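Local coordinates for protein nuclear receptor subfamily 1 group I member 3 (Mus musculus, PDB 1XNX) that acts as a nuclear receptor that pairs with RXR, binds DNA response elements and activates transcription of its target genes, at residues V22-G27 with D86-R91. Numbering follows the deposited sequence.
Sequences VQILLG and DLPLFR
Leu87 and Leu25 share a like first torsion, which puts CG of each anti to the carbonyl carbon and beside the backbone N (chi1 -53° in Leu87, -82° in Leu25), and the branch methyls beyond CG make the contact. Leu25 starts out from its backbone away from 86-91, yet its CD2 comes back to meet both methyls of Leu87, 3.5 Å from CD1 and 3.6 Å from CD2, the two side chains crossing at about a right angle. Ile24 works differently: its CB is directed at the other segment, and CG2, anti to the backbone N, lies 4.1 Å from Leu87 CD2. The same methyl is 4.2 Å from Pro88 CD; Ile24 is exposed to solvent, whereas the two leucines are buried. The setting is the alpha-helical ligand-binding domain of a nuclear receptor, well away from the androstenol pocket. The contact exemplifies how a helix can pack apolar side chains against the connection between two others: here helix 16-32 meets the link between the long helix 62-85 and the short helix 88-91, in which Leu87 occupies the N-cap position and Pro88 the first helical turn. Leu87 also touches Ala28, one turn beyond Ile24, while Leu25 also touches Val168, Leu169 and Ala172 of helix 164-175. An alanine in place of Leu87 would probably open a gap opposite Leu25 CD2 and leave Ile24 CG2 with less apolar cover. Polar ties between the same two parts of the chain lie farther along helix 16-32, where Asp86 OD2 forms a salt bridge with Arg31 and a hydrogen bond with His32 NE2.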
loop_
_atom_site.group_PDB
_atom_site.type_symbol
_atom_site.label_atom_id
_atom_site.label_comp_id
_atom_site.label_asym_id
_atom_site.label_seq_id
_atom_site.Cartn_x
_atom_site.Cartn_y
_atom_site.Cartn_z
ATOM N N VAL A 22 7.634 -16.663 19.406
ATOM C CA VAL A 22 7.407 -15.832 18.240
ATOM C C VAL A 22 8.279 -16.336 17.102
ATOM O O VAL A 22 7.815 -16.506 15.970
ATOM C CB VAL A 22 7.768 -14.352 18.497
ATOM C CG1 VAL A 22 7.590 -13.557 17.205
ATOM C CG2 VAL A 22 6.899 -13.768 19.616
ATOM N N GLN A 23 9.547 -16.584 17.410
ATOM C CA GLN A 23 10.487 -17.051 16.399
ATOM C C GLN A 23 10.035 -18.368 15.770
ATOM O O GLN A 23 10.094 -18.523 14.542
ATOM C CB GLN A 23 11.887 -17.179 17.008
ATOM C CG GLN A 23 12.414 -15.850 17.548
ATOM C CD GLN A 23 12.550 -14.772 16.467
ATOM O OE1 GLN A 23 12.406 -13.580 16.745
ATOM N NE2 GLN A 23 12.846 -15.188 15.238
ATOM N N ILE A 24 9.574 -19.304 16.602
ATOM C CA ILE A 24 9.103 -20.589 16.101
ATOM C C ILE A 24 7.943 -20.339 15.133
ATOM O O ILE A 24 7.917 -20.891 14.031
ATOM C CB ILE A 24 8.643 -21.517 17.261
ATOM C CG1 ILE A 24 9.861 -22.076 17.984
ATOM C CG2 ILE A 24 7.790 -22.661 16.734
ATOM C CD1 ILE A 24 9.525 -22.975 19.154
ATOM N N LEU A 25 6.994 -19.496 15.544
ATOM C CA LEU A 25 5.853 -19.160 14.697
ATOM C C LEU A 25 6.355 -18.599 13.365
ATOM O O LEU A 25 6.020 -19.124 12.293
ATOM C CB LEU A 25 4.953 -18.132 15.386
ATOM C CG LEU A 25 3.932 -18.634 16.417
ATOM C CD1 LEU A 25 3.046 -17.476 16.847
ATOM C CD2 LEU A 25 3.074 -19.740 15.813
ATOM N N LEU A 26 7.162 -17.538 13.435
ATOM C CA LEU A 26 7.725 -16.931 12.232
ATOM C C LEU A 26 8.381 -17.990 11.347
ATOM O O LEU A 26 8.152 -18.037 10.134
ATOM C CB LEU A 26 8.765 -15.872 12.603
ATOM C CG LEU A 26 8.256 -14.545 13.169
ATOM C CD1 LEU A 26 9.434 -13.655 13.488
ATOM C CD2 LEU A 26 7.343 -13.856 12.166
ATOM N N GLY A 27 9.204 -18.841 11.952
ATOM C CA GLY A 27 9.867 -19.870 11.180
ATOM C C GLY A 27 8.855 -20.712 10.429
ATOM O O GLY A 27 8.971 -20.912 9.214
ATOM N N ASP A 86 4.058 -27.566 12.246
ATOM C CA ASP A 86 5.405 -27.174 12.668
ATOM C C ASP A 86 5.400 -26.493 14.035
ATOM O O ASP A 86 6.419 -25.947 14.469
ATOM C CB ASP A 86 6.038 -26.220 11.648
ATOM C CG ASP A 86 6.905 -26.939 10.619
ATOM O OD1 ASP A 86 6.811 -28.182 10.528
ATOM O OD2 ASP A 86 7.674 -26.262 9.897
ATOM N N LEU A 87 4.257 -26.508 14.712
ATOM C CA LEU A 87 4.170 -25.890 16.031
ATOM C C LEU A 87 4.030 -26.963 17.103
ATOM O O LEU A 87 2.976 -27.592 17.245
ATOM C CB LEU A 87 2.979 -24.925 16.115
ATOM C CG LEU A 87 2.837 -23.826 15.055
ATOM C CD1 LEU A 87 1.657 -22.920 15.417
ATOM C CD2 LEU A 87 4.134 -23.028 14.955
ATOM N N PRO A 88 5.102 -27.182 17.880
ATOM C CA PRO A 88 5.086 -28.189 18.945
ATOM C C PRO A 88 3.886 -28.003 19.875
ATOM O O PRO A 88 3.303 -28.966 20.359
ATOM C CB PRO A 88 6.424 -27.960 19.650
ATOM C CG PRO A 88 6.656 -26.498 19.447
ATOM C CD PRO A 88 6.292 -26.323 17.996
ATOM N N LEU A 89 3.520 -26.753 20.113
ATOM C CA LEU A 89 2.389 -26.458 20.970
ATOM C C LEU A 89 1.121 -27.092 20.390
ATOM O O LEU A 89 0.322 -27.681 21.119
ATOM C CB LEU A 89 2.214 -24.947 21.086
ATOM C CG LEU A 89 1.310 -24.478 22.220
ATOM C CD1 LEU A 89 1.923 -24.883 23.554
ATOM C CD2 LEU A 89 1.140 -22.970 22.135
ATOM N N PHE A 90 0.949 -26.974 19.075
ATOM C CA PHE A 90 -0.217 -27.534 18.385
ATOM C C PHE A 90 -0.172 -29.060 18.389
ATOM O O PHE A 90 -1.188 -29.724 18.614
ATOM C CB PHE A 90 -0.273 -27.032 16.935
ATOM C CG PHE A 90 -1.523 -27.441 16.197
ATOM C CD1 PHE A 90 -2.776 -27.033 16.648
ATOM C CD2 PHE A 90 -1.446 -28.227 15.048
ATOM C CE1 PHE A 90 -3.937 -27.406 15.970
ATOM C CE2 PHE A 90 -2.600 -28.609 14.358
ATOM C CZ PHE A 90 -3.851 -28.195 14.821
ATOM N N ARG A 91 1.014 -29.604 18.127
ATOM C CA ARG A 91 1.220 -31.048 18.105
ATOM C C ARG A 91 0.875 -31.657 19.470
ATOM O O ARG A 91 0.387 -32.788 19.556
ATOM C CB ARG A 91 2.677 -31.358 17.742
ATOM C CG ARG A 91 3.122 -30.696 16.441
ATOM C CD ARG A 91 4.492 -31.152 15.950
ATOM N NE ARG A 91 5.589 -30.839 16.865
ATOM C CZ ARG A 91 6.822 -30.530 16.467
ATOM N NH1 ARG A 91 7.105 -30.481 15.172
ATOM N NH2 ARG A 91 7.783 -30.298 17.356
#